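Local coordinates for pectate lyase II (Xanthomonas campestris pv. campestris, PDB 2QY1), which probably cleaves pectate, the polygalacturonate of plant cell walls, by beta-elimination, at residues A[174-179]-A[205-210]; A[214-219]-A[237-242]; A[262-267]-A[293-298]. The protein carries 2 engineered substitutions. All blocks are in the same frame, centred on the assembly; numbering follows the deposited sequence.

Contact 1 (A[174-179]-A[205-210]); sequences YQKVAL and ESRVPL
The flat guanidinium of Arg207 has aliphatic carbon on both faces. Lys176 CD sits over its centre, 3.4 Å from Arg207 CZ, while on the opposite face Leu179 CD1 lies nearer the rim. Arg207 runs extended from CG to NE, which lays the guanidinium beneath the lysine chain; the two chains cross obliquely. A bend at the last lysine torsion (chi4 59°) turns NZ off the guanidinium, to 5.0 Å from Arg207 NH2. The like charge would tend to lower the lysine's proton affinity, though the nearby Glu205 carboxylate would offset this. Lys176 NZ donates to a water that also bonds Ser206 OG. A second water, in the guanidinium plane, accepts from Arg207 NH1 at 3.0 Å and donates to Lys176 O, tying the arginine tip to the neighbouring backbone.

Behind these side chains lie two short parallel pairings. In the first, Ser206 N donates to Gln175 O and Val177 N donates almost straight to Ser206 O (3.0 Å, 173° at the hydrogen). In the second, Leu210 N donates to Ala178 O at 2.8 Å. The register slips by one residue between them, where Arg207 adopts a left-handed backbone conformation and a cis peptide precedes Pro209. Arg207 O nevertheless receives Ala178 N at 2.7 Å, and Val177 CB presses on the same oxygen. Pro209 CB rests on Ala178 CB, 3.9 Å away.

Farther out, Val208 and Pro209 pack against strands 193-202 and 215-226, and Glu205 OE1 makes a salt bridge to Lys142. The paired segments belong to neighbouring coils of the right-handed parallel beta-helix, the slip and cis-proline being a local departure. The sequence starting at Arg207 fits the RxPxxR pattern of family 1 lyases, consistent with a place beside the substrate cleft.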
ATOM      1  N   TYR A 174      -0.578 -12.244   2.444  1.00 22.38           N
ATOM      2  CA  TYR A 174      -0.756 -11.115   3.342  1.00 22.65           C
ATOM      3  C   TYR A 174      -2.234 -10.952   3.666  1.00 22.96           C
ATOM      4  O   TYR A 174      -3.065 -10.968   2.764  1.00 22.72           O
ATOM      5  CB  TYR A 174      -0.201  -9.841   2.686  1.00 22.81           C
ATOM      6  CG  TYR A 174       0.437  -8.913   3.676  1.00 22.60           C
ATOM      7  CD1 TYR A 174       1.792  -9.023   3.985  1.00 23.01           C
ATOM      8  CD2 TYR A 174      -0.314  -7.942   4.333  1.00 22.54           C
ATOM      9  CE1 TYR A 174       2.384  -8.184   4.919  1.00 23.21           C
ATOM     10  CE2 TYR A 174       0.267  -7.102   5.262  1.00 22.91           C
ATOM     11  CZ  TYR A 174       1.615  -7.228   5.553  1.00 23.03           C
ATOM     12  OH  TYR A 174       2.198  -6.395   6.480  1.00 24.03           O
ATOM     13  N   GLN A 175      -2.574 -10.818   4.949  1.00 23.20           N
ATOM     14  CA  GLN A 175      -3.987 -10.720   5.327  1.00 23.71           C
ATOM     15  C   GLN A 175      -4.599  -9.359   4.989  1.00 23.66           C
ATOM     16  O   GLN A 175      -5.614  -9.289   4.288  1.00 23.81           O
ATOM     17  CB  GLN A 175      -4.220 -11.043   6.808  1.00 23.90           C
ATOM     18  CG  GLN A 175      -5.713 -11.223   7.138  1.00 25.64           C
ATOM     19  CD  GLN A 175      -6.054 -11.037   8.612  1.00 27.55           C
ATOM     20  OE1 GLN A 175      -5.184 -10.769   9.442  1.00 29.81           O
ATOM     21  NE2 GLN A 175      -7.331 -11.191   8.941  1.00 28.09           N
ATOM     22  N   LYS A 176      -3.983  -8.292   5.491  1.00 23.42           N
ATOM     23  CA  LYS A 176      -4.533  -6.946   5.356  1.00 23.33           C
ATOM     24  C   LYS A 176      -3.603  -6.044   4.550  1.00 22.78           C
ATOM     25  O   LYS A 176      -2.630  -5.502   5.073  1.00 22.40           O
ATOM     26  CB  LYS A 176      -4.850  -6.370   6.738  1.00 23.63           C
ATOM     27  CG  LYS A 176      -6.086  -7.021   7.354  1.00 24.92           C
ATOM     28  CD  LYS A 176      -6.341  -6.584   8.780  1.00 27.38           C
ATOM     29  CE  LYS A 176      -7.815  -6.767   9.155  1.00 28.52           C
ATOM     30  NZ  LYS A 176      -8.286  -8.181   9.036  1.00 29.92           N
ATOM     31  N   VAL A 177      -3.929  -5.881   3.269  1.00 22.33           N
ATOM     32  CA  VAL A 177      -2.990  -5.327   2.288  1.00 21.81           C
ATOM     33  C   VAL A 177      -2.733  -3.826   2.424  1.00 21.78           C
ATOM     34  O   VAL A 177      -1.585  -3.400   2.572  1.00 21.57           O
ATOM     35  CB  VAL A 177      -3.418  -5.660   0.834  1.00 21.82           C
ATOM     36  CG1 VAL A 177      -2.456  -5.037  -0.178  1.00 21.54           C
ATOM     37  CG2 VAL A 177      -3.489  -7.161   0.644  1.00 21.49           C
ATOM     38  N   ALA A 178      -3.798  -3.033   2.362  1.00 21.34           N
ATOM     39  CA  ALA A 178      -3.655  -1.587   2.252  1.00 20.97           C
ATOM     40  C   ALA A 178      -4.779  -0.846   2.957  1.00 20.82           C
ATOM     41  O   ALA A 178      -5.941  -0.940   2.563  1.00 20.70           O
ATOM     42  CB  ALA A 178      -3.574  -1.174   0.783  1.00 20.87           C
ATOM     43  N   LEU A 179      -4.418  -0.109   4.003  1.00 20.63           N
ATOM     44  CA  LEU A 179      -5.362   0.734   4.719  1.00 20.70           C
ATOM     45  C   LEU A 179      -5.235   2.170   4.240  1.00 20.67           C
ATOM     46  O   LEU A 179      -4.132   2.656   3.988  1.00 20.56           O
ATOM     47  CB  LEU A 179      -5.117   0.656   6.232  1.00 20.60           C
ATOM     48  CG  LEU A 179      -6.092   1.351   7.189  1.00 20.93           C
ATOM     49  CD1 LEU A 179      -7.488   0.747   7.107  1.00 20.70           C
ATOM     50  CD2 LEU A 179      -5.566   1.267   8.613  1.00 21.14           C
ATOM     51  N   GLU A 205      -6.114 -11.484   1.729  1.00 22.81           N
ATOM     52  CA  GLU A 205      -7.468 -11.630   2.271  1.00 23.30           C
ATOM     53  C   GLU A 205      -8.370 -10.415   2.065  1.00 23.14           C
ATOM     54  O   GLU A 205      -9.452 -10.547   1.489  1.00 23.13           O
ATOM     55  CB  GLU A 205      -7.442 -12.057   3.744  1.00 23.50           C
ATOM     56  CG  GLU A 205      -6.919 -13.472   3.955  1.00 25.21           C
ATOM     57  CD  GLU A 205      -7.313 -14.079   5.295  1.00 27.08           C
ATOM     58  OE1 GLU A 205      -6.960 -15.257   5.523  1.00 28.76           O
ATOM     59  OE2 GLU A 205      -7.973 -13.400   6.117  1.00 27.55           O
ATOM     60  N   SER A 206      -7.931  -9.243   2.525  1.00 22.87           N
ATOM     61  CA  SER A 206      -8.775  -8.047   2.502  1.00 22.84           C
ATOM     62  C   SER A 206      -7.980  -6.742   2.495  1.00 22.70           C
ATOM     63  O   SER A 206      -6.747  -6.755   2.578  1.00 22.48           O
ATOM     64  CB  SER A 206      -9.744  -8.057   3.693  1.00 22.93           C
ATOM     65  OG  SER A 206      -9.048  -7.819   4.905  1.00 23.37           O
ATOM     66  N   ARG A 207      -8.713  -5.629   2.408  1.00 22.36           N
ATOM     67  CA  ARG A 207      -8.149  -4.274   2.357  1.00 22.50           C
ATOM     68  C   ARG A 207      -7.298  -4.090   1.105  1.00 22.18           C
ATOM     69  O   ARG A 207      -6.083  -3.906   1.196  1.00 22.16           O
ATOM     70  CB  ARG A 207      -7.295  -3.961   3.593  1.00 22.58           C
ATOM     71  CG  ARG A 207      -7.970  -4.056   4.949  1.00 23.46           C
ATOM     72  CD  ARG A 207      -7.017  -3.467   5.975  1.00 24.72           C
ATOM     73  NE  ARG A 207      -7.495  -3.548   7.353  1.00 26.74           N
ATOM     74  CZ  ARG A 207      -6.747  -3.253   8.416  1.00 27.29           C
ATOM     75  NH1 ARG A 207      -5.478  -2.868   8.266  1.00 26.95           N
ATOM     76  NH2 ARG A 207      -7.258  -3.356   9.633  1.00 27.81           N
ATOM     77  N   VAL A 208      -7.928  -4.135  -0.065  1.00 21.89           N
ATOM     78  CA  VAL A 208      -7.167  -4.082  -1.314  1.00 21.70           C
ATOM     79  C   VAL A 208      -7.598  -2.963  -2.290  1.00 21.58           C
ATOM     80  O   VAL A 208      -7.879  -3.235  -3.458  1.00 21.73           O
ATOM     81  CB  VAL A 208      -7.148  -5.465  -2.038  1.00 21.64           C
ATOM     82  CG1 VAL A 208      -5.840  -5.650  -2.757  1.00 21.73           C
ATOM     83  CG2 VAL A 208      -7.339  -6.621  -1.051  1.00 21.77           C
ATOM     84  N   PRO A 209      -7.636  -1.696  -1.827  1.00 21.40           N
ATOM     85  CA  PRO A 209      -7.410  -1.174  -0.483  1.00 21.15           C
ATOM     86  C   PRO A 209      -8.706  -1.035   0.320  1.00 20.94           C
ATOM     87  O   PRO A 209      -9.798  -1.099  -0.245  1.00 20.75           O
ATOM     88  CB  PRO A 209      -6.836   0.214  -0.759  1.00 21.24           C
ATOM     89  CG  PRO A 209      -7.541   0.650  -2.014  1.00 21.23           C
ATOM     90  CD  PRO A 209      -7.906  -0.604  -2.784  1.00 21.39           C
ATOM     91  N   LEU A 210      -8.576  -0.864   1.632  1.00 20.65           N
ATOM     92  CA  LEU A 210      -9.688  -0.385   2.436  1.00 20.74           C
ATOM     93  C   LEU A 210      -9.584   1.133   2.413  1.00 20.65           C
ATOM     94  O   LEU A 210      -8.640   1.701   2.966  1.00 20.53           O
ATOM     95  CB  LEU A 210      -9.605  -0.916   3.877  1.00 20.63           C
ATOM     96  CG  LEU A 210     -10.800  -0.749   4.829  1.00 21.27           C
ATOM     97  CD1 LEU A 210     -10.516  -1.461   6.150  1.00 21.10           C
ATOM     98  CD2 LEU A 210     -11.172   0.715   5.090  1.00 21.11           C
TER
HETATM   99  O   HOH W   1      -3.562  -2.884   5.928  1.00 17.87           O
HETATM  100  O   HOH W   2      -9.510  -9.792   6.622  1.00 36.59           O

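Contact 2 (A[214-219]-A[237-242]); sequences GLSHIY and GIAKIE
Backbone hydrogen bonds knit strands 215-219 and 238-242 in parallel, alternating in direction from Ile238 N to Gly214 O through to Glu242 N on Ile218 O. The shortest runs from Ile218 N to Lys240 O at 2.8 Å. Lys240 N, by contrast, reaches Ser216 O from above the carbonyl plane.

One polar side-chain bond adds to these. His217 CG lies anti to its backbone N (chi1 -174°), which carries the ring alongside Lys240 and lets NE2 donate to Glu242 OE2 at 2.9 Å. The carboxylate accepts on its anti lone pair, almost in the ring plane. Tyr304 OH bonds His217 ND1 and Tyr306 OH bonds Glu242 OE2, so both ring nitrogens are engaged, which fixes the ring's rotation, and Glu242 OE2 takes two bonds. Tyr219 CD2 lies over one face of the ring. The strands are successive coils of the parallel beta-helix, stacked residue on residue in unbroken register.

Apolar contacts divide between the two faces. Leu215 CD2 meets Ile238 CB at 3.9 Å on the face that carries His217. On the other face Ile218 CD1 reaches Ala239 CB at 4.0 Å, and Ile231 of strand 231-234 packs on both Ile218 and Ile241.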
ATOM      1  N   GLY A 214     -11.946  10.607   1.196  1.00 20.39           N
ATOM      2  CA  GLY A 214     -11.001  11.001   0.151  1.00 20.30           C
ATOM      3  C   GLY A 214     -11.310  10.486  -1.242  1.00 20.32           C
ATOM      4  O   GLY A 214     -12.379   9.918  -1.492  1.00 20.13           O
ATOM      5  N   LEU A 215     -10.362  10.697  -2.153  1.00 20.10           N
ATOM      6  CA  LEU A 215     -10.491  10.243  -3.531  1.00 20.09           C
ATOM      7  C   LEU A 215      -9.328   9.339  -3.887  1.00 20.15           C
ATOM      8  O   LEU A 215      -8.194   9.576  -3.464  1.00 20.02           O
ATOM      9  CB  LEU A 215     -10.535  11.432  -4.499  1.00 20.16           C
ATOM     10  CG  LEU A 215     -11.594  12.516  -4.269  1.00 20.21           C
ATOM     11  CD1 LEU A 215     -11.337  13.710  -5.176  1.00 20.44           C
ATOM     12  CD2 LEU A 215     -13.005  11.974  -4.472  1.00 20.16           C
ATOM     13  N   SER A 216      -9.615   8.297  -4.659  1.00 20.04           N
ATOM     14  CA  SER A 216      -8.571   7.406  -5.138  1.00 19.99           C
ATOM     15  C   SER A 216      -8.750   7.069  -6.612  1.00 19.91           C
ATOM     16  O   SER A 216      -9.856   7.150  -7.162  1.00 19.92           O
ATOM     17  CB  SER A 216      -8.507   6.125  -4.297  1.00 19.91           C
ATOM     18  OG  SER A 216      -9.572   5.248  -4.615  1.00 20.43           O
ATOM     19  N   HIS A 217      -7.640   6.705  -7.239  1.00 19.58           N
ATOM     20  CA  HIS A 217      -7.641   6.209  -8.600  1.00 19.56           C
ATOM     21  C   HIS A 217      -6.918   4.867  -8.575  1.00 19.46           C
ATOM     22  O   HIS A 217      -5.718   4.799  -8.311  1.00 19.40           O
ATOM     23  CB  HIS A 217      -6.952   7.211  -9.525  1.00 19.38           C
ATOM     24  CG  HIS A 217      -7.020   6.853 -10.977  1.00 20.02           C
ATOM     25  ND1 HIS A 217      -6.101   7.313 -11.893  1.00 20.38           N
ATOM     26  CD2 HIS A 217      -7.892   6.085 -11.673  1.00 20.44           C
ATOM     27  CE1 HIS A 217      -6.407   6.850 -13.092  1.00 20.36           C
ATOM     28  NE2 HIS A 217      -7.486   6.098 -12.986  1.00 20.64           N
ATOM     29  N   ILE A 218      -7.678   3.804  -8.814  1.00 19.35           N
ATOM     30  CA  ILE A 218      -7.178   2.435  -8.736  1.00 19.10           C
ATOM     31  C   ILE A 218      -7.241   1.828 -10.138  1.00 19.14           C
ATOM     32  O   ILE A 218      -8.315   1.451 -10.603  1.00 18.97           O
ATOM     33  CB  ILE A 218      -8.011   1.603  -7.709  1.00 19.09           C
ATOM     34  CG1 ILE A 218      -7.935   2.244  -6.316  1.00 18.99           C
ATOM     35  CG2 ILE A 218      -7.552   0.137  -7.664  1.00 19.05           C
ATOM     36  CD1 ILE A 218      -9.071   1.848  -5.370  1.00 19.06           C
ATOM     37  N   TYR A 219      -6.096   1.761 -10.818  1.00 18.97           N
ATOM     38  CA  TYR A 219      -6.066   1.312 -12.217  1.00 18.85           C
ATOM     39  C   TYR A 219      -4.910   0.373 -12.543  1.00 18.96           C
ATOM     40  O   TYR A 219      -3.849   0.462 -11.935  1.00 18.88           O
ATOM     41  CB  TYR A 219      -6.106   2.509 -13.192  1.00 18.85           C
ATOM     42  CG  TYR A 219      -4.798   3.257 -13.397  1.00 18.85           C
ATOM     43  CD1 TYR A 219      -3.907   2.890 -14.410  1.00 18.81           C
ATOM     44  CD2 TYR A 219      -4.470   4.355 -12.603  1.00 18.84           C
ATOM     45  CE1 TYR A 219      -2.704   3.581 -14.601  1.00 18.87           C
ATOM     46  CE2 TYR A 219      -3.280   5.056 -12.792  1.00 18.88           C
ATOM     47  CZ  TYR A 219      -2.403   4.664 -13.793  1.00 19.03           C
ATOM     48  OH  TYR A 219      -1.225   5.360 -13.973  1.00 18.84           O
ATOM     49  N   GLY A 237     -15.972   8.033   0.681  1.00 19.91           N
ATOM     50  CA  GLY A 237     -14.858   7.969  -0.261  1.00 19.67           C
ATOM     51  C   GLY A 237     -15.345   7.623  -1.659  1.00 19.69           C
ATOM     52  O   GLY A 237     -16.361   6.941  -1.823  1.00 19.60           O
ATOM     53  N   ILE A 238     -14.640   8.118  -2.670  1.00 19.49           N
ATOM     54  CA  ILE A 238     -14.945   7.765  -4.055  1.00 19.44           C
ATOM     55  C   ILE A 238     -13.687   7.206  -4.716  1.00 19.37           C
ATOM     56  O   ILE A 238     -12.606   7.771  -4.579  1.00 19.39           O
ATOM     57  CB  ILE A 238     -15.512   8.971  -4.859  1.00 19.41           C
ATOM     58  CG1 ILE A 238     -16.785   9.515  -4.192  1.00 19.28           C
ATOM     59  CG2 ILE A 238     -15.794   8.572  -6.311  1.00 19.45           C
ATOM     60  CD1 ILE A 238     -17.274  10.859  -4.738  1.00 19.68           C
ATOM     61  N   ALA A 239     -13.835   6.085  -5.416  1.00 19.40           N
ATOM     62  CA  ALA A 239     -12.718   5.464  -6.122  1.00 19.31           C
ATOM     63  C   ALA A 239     -13.003   5.345  -7.615  1.00 19.40           C
ATOM     64  O   ALA A 239     -14.018   4.773  -8.019  1.00 19.34           O
ATOM     65  CB  ALA A 239     -12.413   4.096  -5.533  1.00 19.35           C
ATOM     66  N   LYS A 240     -12.113   5.903  -8.431  1.00 19.47           N
ATOM     67  CA  LYS A 240     -12.139   5.655  -9.865  1.00 19.60           C
ATOM     68  C   LYS A 240     -11.407   4.337 -10.111  1.00 19.66           C
ATOM     69  O   LYS A 240     -10.183   4.262  -9.988  1.00 19.74           O
ATOM     70  CB  LYS A 240     -11.492   6.807 -10.642  1.00 19.49           C
ATOM     71  CG  LYS A 240     -11.570   6.645 -12.153  1.00 19.45           C
ATOM     72  CD  LYS A 240     -11.001   7.852 -12.887  1.00 19.75           C
ATOM     73  CE  LYS A 240     -11.175   7.711 -14.393  1.00 20.22           C
ATOM     74  NZ  LYS A 240     -12.600   7.812 -14.825  1.00 21.17           N
ATOM     75  N   ILE A 241     -12.175   3.300 -10.438  1.00 19.71           N
ATOM     76  CA  ILE A 241     -11.645   1.950 -10.616  1.00 19.71           C
ATOM     77  C   ILE A 241     -11.623   1.613 -12.107  1.00 19.79           C
ATOM     78  O   ILE A 241     -12.667   1.377 -12.717  1.00 19.48           O
ATOM     79  CB  ILE A 241     -12.468   0.908  -9.809  1.00 19.66           C
ATOM     80  CG1 ILE A 241     -12.508   1.298  -8.325  1.00 19.72           C
ATOM     81  CG2 ILE A 241     -11.901  -0.503  -9.997  1.00 19.83           C
ATOM     82  CD1 ILE A 241     -13.475   0.479  -7.477  1.00 19.67           C
ATOM     83  N   GLU A 242     -10.418   1.585 -12.676  1.00 19.77           N
ATOM     84  CA  GLU A 242     -10.239   1.590 -14.127  1.00 19.97           C
ATOM     85  C   GLU A 242      -9.246   0.533 -14.613  1.00 20.01           C
ATOM     86  O   GLU A 242      -8.148   0.415 -14.077  1.00 19.90           O
ATOM     87  CB  GLU A 242      -9.777   2.987 -14.563  1.00 20.07           C
ATOM     88  CG  GLU A 242      -9.586   3.174 -16.059  1.00 20.32           C
ATOM     89  CD  GLU A 242      -9.045   4.549 -16.430  1.00 20.27           C
ATOM     90  OE1 GLU A 242      -8.901   4.810 -17.641  1.00 20.27           O
ATOM     91  OE2 GLU A 242      -8.760   5.365 -15.524  1.00 20.65           O
TER

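Contact 3 (A[262-267]-A[293-298]); sequences GYWDLI and ISTKVF
A stretch without regular secondary structure, residues 293-298, passes over strand 263-267 near one end of the parallel beta-helix, the two directions being 107° apart. Backbone groups of the strand are met largely by side chains and turned peptides of the crossing segment. Thr295 OG1 stands between its own backbone N and carbonyl carbon and accepts Trp264 N at 2.9 Å. The same oxygen lies over one face of the indole, which the crowded first torsion of Trp264 (chi1 44°) brings beneath it, and a water links it to Gly262 O. Trp264 O is gripped twice: Thr295 N approaches nearly along the C=O axis at 2.8 Å, whereas Lys296 N comes from well above the carbonyl plane at 3.2 Å. Ser294 OG, anti to its carbonyl carbon, takes Leu266 N at 2.7 Å.

On its other side strand 263-267 hydrogen-bonds in parallel to strand 238-242, the preceding coil, so the crossing segment supplies partners to backbone groups that face away from the stack. Trp264 itself is buried against Ile241, Val253 and Ser255, and its NE1 edge turns to the crossing segment, where it makes a weak bond to Ile293 O and donates to a water shared with that carbonyl.

Lys296 and Asp265 extend the contact. The Lys296 chain, extended beyond CG, crosses obliquely over the Tyr263 ring, with CE over its centre in a CH-pi contact 3.7 Å from the centroid. NZ follows farther across the same face, 4.0 Å from the centroid, as a cation-pi interaction. Asp265, its CG anti to the backbone N (chi1 -164°), turns OD2 to Phe298 N at 2.9 Å, accepting on the anti lone pair, while a water bonds Ser294 OG and, weakly, Asp265 OD1.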
ATOM      1  N   GLY A 262     -19.187   3.981   0.744  1.00 23.64           N
ATOM      2  CA  GLY A 262     -18.364   4.684  -0.236  1.00 23.43           C
ATOM      3  C   GLY A 262     -18.833   4.347  -1.639  1.00 23.31           C
ATOM      4  O   GLY A 262     -19.669   3.460  -1.822  1.00 23.36           O
ATOM      5  N   TYR A 263     -18.281   5.043  -2.630  1.00 23.14           N
ATOM      6  CA  TYR A 263     -18.784   4.975  -4.004  1.00 22.96           C
ATOM      7  C   TYR A 263     -17.674   4.702  -5.015  1.00 22.78           C
ATOM      8  O   TYR A 263     -16.490   4.857  -4.706  1.00 22.76           O
ATOM      9  CB  TYR A 263     -19.529   6.269  -4.357  1.00 22.99           C
ATOM     10  CG  TYR A 263     -20.578   6.659  -3.338  1.00 23.18           C
ATOM     11  CD1 TYR A 263     -21.887   6.191  -3.443  1.00 23.12           C
ATOM     12  CD2 TYR A 263     -20.258   7.483  -2.256  1.00 23.27           C
ATOM     13  CE1 TYR A 263     -22.853   6.540  -2.501  1.00 23.15           C
ATOM     14  CE2 TYR A 263     -21.216   7.834  -1.309  1.00 23.29           C
ATOM     15  CZ  TYR A 263     -22.509   7.360  -1.437  1.00 23.10           C
ATOM     16  OH  TYR A 263     -23.458   7.707  -0.503  1.00 23.28           O
ATOM     17  N   TRP A 264     -18.062   4.289  -6.220  1.00 22.46           N
ATOM     18  CA  TRP A 264     -17.092   3.937  -7.257  1.00 22.33           C
ATOM     19  C   TRP A 264     -17.504   4.324  -8.674  1.00 22.17           C
ATOM     20  O   TRP A 264     -18.685   4.289  -9.029  1.00 22.25           O
ATOM     21  CB  TRP A 264     -16.741   2.445  -7.201  1.00 22.28           C
ATOM     22  CG  TRP A 264     -17.918   1.534  -7.023  1.00 22.26           C
ATOM     23  CD1 TRP A 264     -18.807   1.143  -7.979  1.00 22.34           C
ATOM     24  CD2 TRP A 264     -18.326   0.892  -5.809  1.00 22.32           C
ATOM     25  NE1 TRP A 264     -19.750   0.298  -7.438  1.00 22.40           N
ATOM     26  CE2 TRP A 264     -19.476   0.126  -6.107  1.00 22.51           C
ATOM     27  CE3 TRP A 264     -17.829   0.886  -4.498  1.00 22.41           C
ATOM     28  CZ2 TRP A 264     -20.141  -0.637  -5.141  1.00 22.44           C
ATOM     29  CZ3 TRP A 264     -18.493   0.130  -3.537  1.00 22.28           C
ATOM     30  CH2 TRP A 264     -19.634  -0.623  -3.865  1.00 22.38           C
ATOM     31  N   ASP A 265     -16.501   4.698  -9.467  1.00 21.99           N
ATOM     32  CA  ASP A 265     -16.650   4.969 -10.890  1.00 21.76           C
ATOM     33  C   ASP A 265     -15.893   3.867 -11.634  1.00 21.70           C
ATOM     34  O   ASP A 265     -14.658   3.825 -11.621  1.00 21.71           O
ATOM     35  CB  ASP A 265     -16.073   6.352 -11.221  1.00 21.90           C
ATOM     36  CG  ASP A 265     -16.519   6.879 -12.579  1.00 21.84           C
ATOM     37  OD1 ASP A 265     -16.861   6.075 -13.470  1.00 22.20           O
ATOM     38  OD2 ASP A 265     -16.514   8.115 -12.761  1.00 22.04           O
ATOM     39  N   LEU A 266     -16.647   2.967 -12.259  1.00 21.46           N
ATOM     40  CA  LEU A 266     -16.087   1.774 -12.894  1.00 21.33           C
ATOM     41  C   LEU A 266     -16.029   1.909 -14.412  1.00 21.38           C
ATOM     42  O   LEU A 266     -17.027   2.245 -15.047  1.00 21.14           O
ATOM     43  CB  LEU A 266     -16.909   0.535 -12.516  1.00 21.26           C
ATOM     44  CG  LEU A 266     -16.855   0.017 -11.073  1.00 21.10           C
ATOM     45  CD1 LEU A 266     -18.078  -0.834 -10.764  1.00 20.50           C
ATOM     46  CD2 LEU A 266     -15.584  -0.771 -10.814  1.00 20.37           C
ATOM     47  N   ILE A 267     -14.850   1.663 -14.984  1.00 21.47           N
ATOM     48  CA  ILE A 267     -14.677   1.659 -16.441  1.00 21.60           C
ATOM     49  C   ILE A 267     -13.591   0.673 -16.872  1.00 21.54           C
ATOM     50  O   ILE A 267     -12.523   0.601 -16.254  1.00 21.45           O
ATOM     51  CB  ILE A 267     -14.323   3.067 -17.036  1.00 21.76           C
ATOM     52  CG1 ILE A 267     -14.771   4.229 -16.135  1.00 22.03           C
ATOM     53  CG2 ILE A 267     -14.911   3.219 -18.443  1.00 21.99           C
ATOM     54  CD1 ILE A 267     -13.744   4.649 -15.090  1.00 21.66           C
ATOM     55  N   ILE A 293     -21.588  -1.856 -12.081  1.00 23.23           N
ATOM     56  CA  ILE A 293     -22.181  -0.562 -12.406  1.00 23.53           C
ATOM     57  C   ILE A 293     -21.676   0.525 -11.445  1.00 23.47           C
ATOM     58  O   ILE A 293     -21.579   0.301 -10.237  1.00 23.48           O
ATOM     59  CB  ILE A 293     -23.748  -0.647 -12.459  1.00 23.55           C
ATOM     60  CG1 ILE A 293     -24.341   0.433 -13.381  1.00 24.21           C
ATOM     61  CG2 ILE A 293     -24.380  -0.686 -11.053  1.00 24.00           C
ATOM     62  CD1 ILE A 293     -24.607   1.791 -12.737  1.00 24.86           C
ATOM     63  N   SER A 294     -21.342   1.689 -12.000  1.00 23.45           N
ATOM     64  CA  SER A 294     -20.829   2.818 -11.220  1.00 23.47           C
ATOM     65  C   SER A 294     -21.877   3.402 -10.270  1.00 23.54           C
ATOM     66  O   SER A 294     -23.037   3.579 -10.645  1.00 23.36           O
ATOM     67  CB  SER A 294     -20.308   3.914 -12.151  1.00 23.47           C
ATOM     68  OG  SER A 294     -19.249   3.437 -12.965  1.00 23.38           O
ATOM     69  N   THR A 295     -21.462   3.707  -9.043  1.00 23.62           N
ATOM     70  CA  THR A 295     -22.378   4.277  -8.047  1.00 23.80           C
ATOM     71  C   THR A 295     -22.231   5.794  -7.907  1.00 24.07           C
ATOM     72  O   THR A 295     -23.137   6.467  -7.411  1.00 24.05           O
ATOM     73  CB  THR A 295     -22.246   3.590  -6.671  1.00 23.83           C
ATOM     74  OG1 THR A 295     -20.872   3.591  -6.261  1.00 23.28           O
ATOM     75  CG2 THR A 295     -22.756   2.155  -6.740  1.00 23.66           C
ATOM     76  N   LYS A 296     -21.087   6.317  -8.342  1.00 24.31           N
ATOM     77  CA  LYS A 296     -20.870   7.761  -8.457  1.00 24.73           C
ATOM     78  C   LYS A 296     -19.857   8.080  -9.546  1.00 24.86           C
ATOM     79  O   LYS A 296     -18.932   7.305  -9.792  1.00 24.95           O
ATOM     80  CB  LYS A 296     -20.391   8.367  -7.135  1.00 24.77           C
ATOM     81  CG  LYS A 296     -21.488   8.985  -6.290  1.00 25.33           C
ATOM     82  CD  LYS A 296     -20.905   9.766  -5.122  1.00 26.00           C
ATOM     83  CE  LYS A 296     -21.993  10.211  -4.159  1.00 26.57           C
ATOM     84  NZ  LYS A 296     -21.424  10.961  -3.006  1.00 27.04           N
ATOM     85  N   VAL A 297     -20.043   9.225 -10.199  1.00 24.95           N
ATOM     86  CA  VAL A 297     -19.043   9.751 -11.117  1.00 25.10           C
ATOM     87  C   VAL A 297     -17.929  10.419 -10.303  1.00 25.03           C
ATOM     88  O   VAL A 297     -18.199  11.095  -9.306  1.00 25.12           O
ATOM     89  CB  VAL A 297     -19.667  10.720 -12.169  1.00 25.11           C
ATOM     90  CG1 VAL A 297     -20.260  11.971 -11.511  1.00 25.59           C
ATOM     91  CG2 VAL A 297     -18.652  11.097 -13.243  1.00 25.35           C
ATOM     92  N   PHE A 298     -16.682  10.198 -10.709  1.00 24.98           N
ATOM     93  CA  PHE A 298     -15.541  10.837 -10.062  1.00 24.86           C
ATOM     94  C   PHE A 298     -15.726  12.358 -10.124  1.00 24.97           C
ATOM     95  O   PHE A 298     -15.843  12.922 -11.212  1.00 25.02           O
ATOM     96  CB  PHE A 298     -14.236  10.401 -10.726  1.00 24.72           C
ATOM     97  CG  PHE A 298     -13.021  10.628  -9.879  1.00 24.49           C
ATOM     98  CD1 PHE A 298     -12.720   9.776  -8.817  1.00 24.02           C
ATOM     99  CD2 PHE A 298     -12.165  11.689 -10.147  1.00 24.24           C
ATOM    100  CE1 PHE A 298     -11.588   9.985  -8.034  1.00 23.58           C
ATOM    101  CE2 PHE A 298     -11.032  11.908  -9.367  1.00 23.95           C
ATOM    102  CZ  PHE A 298     -10.744  11.053  -8.311  1.00 24.00           C
TER
HETATM  103  O   HOH W   3     -21.221   2.198  -3.664  1.00 24.49           O
HETATM  104  O   HOH W   4     -22.357  -1.278  -8.226  1.00 28.49           O
HETATM  105  O   HOH W   5     -19.703   5.236 -15.202  1.00 45.00           O

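Burial falls from contact 2 to contact 3. Contact 2 is a buried strand pair, contact 1 only partly buried, and contact 3 lies at the surface, farthest from the chain's centre. Contacts 2 and 3 join neighbouring strands: 238-242 bonds to 215-219 in one and, through its other edge, to 263-267 of the other. Contact 1 belongs to another face of the beta-helix but touches contact 2 inside it, where Pro209 packs on Ile218. Regular main-chain bonds dominate contact 2, broken pairings and facing cationic side chains mark contact 1, and in contact 3 side-chain oxygens, irregular main-chain N-H groups and waters stand where a further strand might pair.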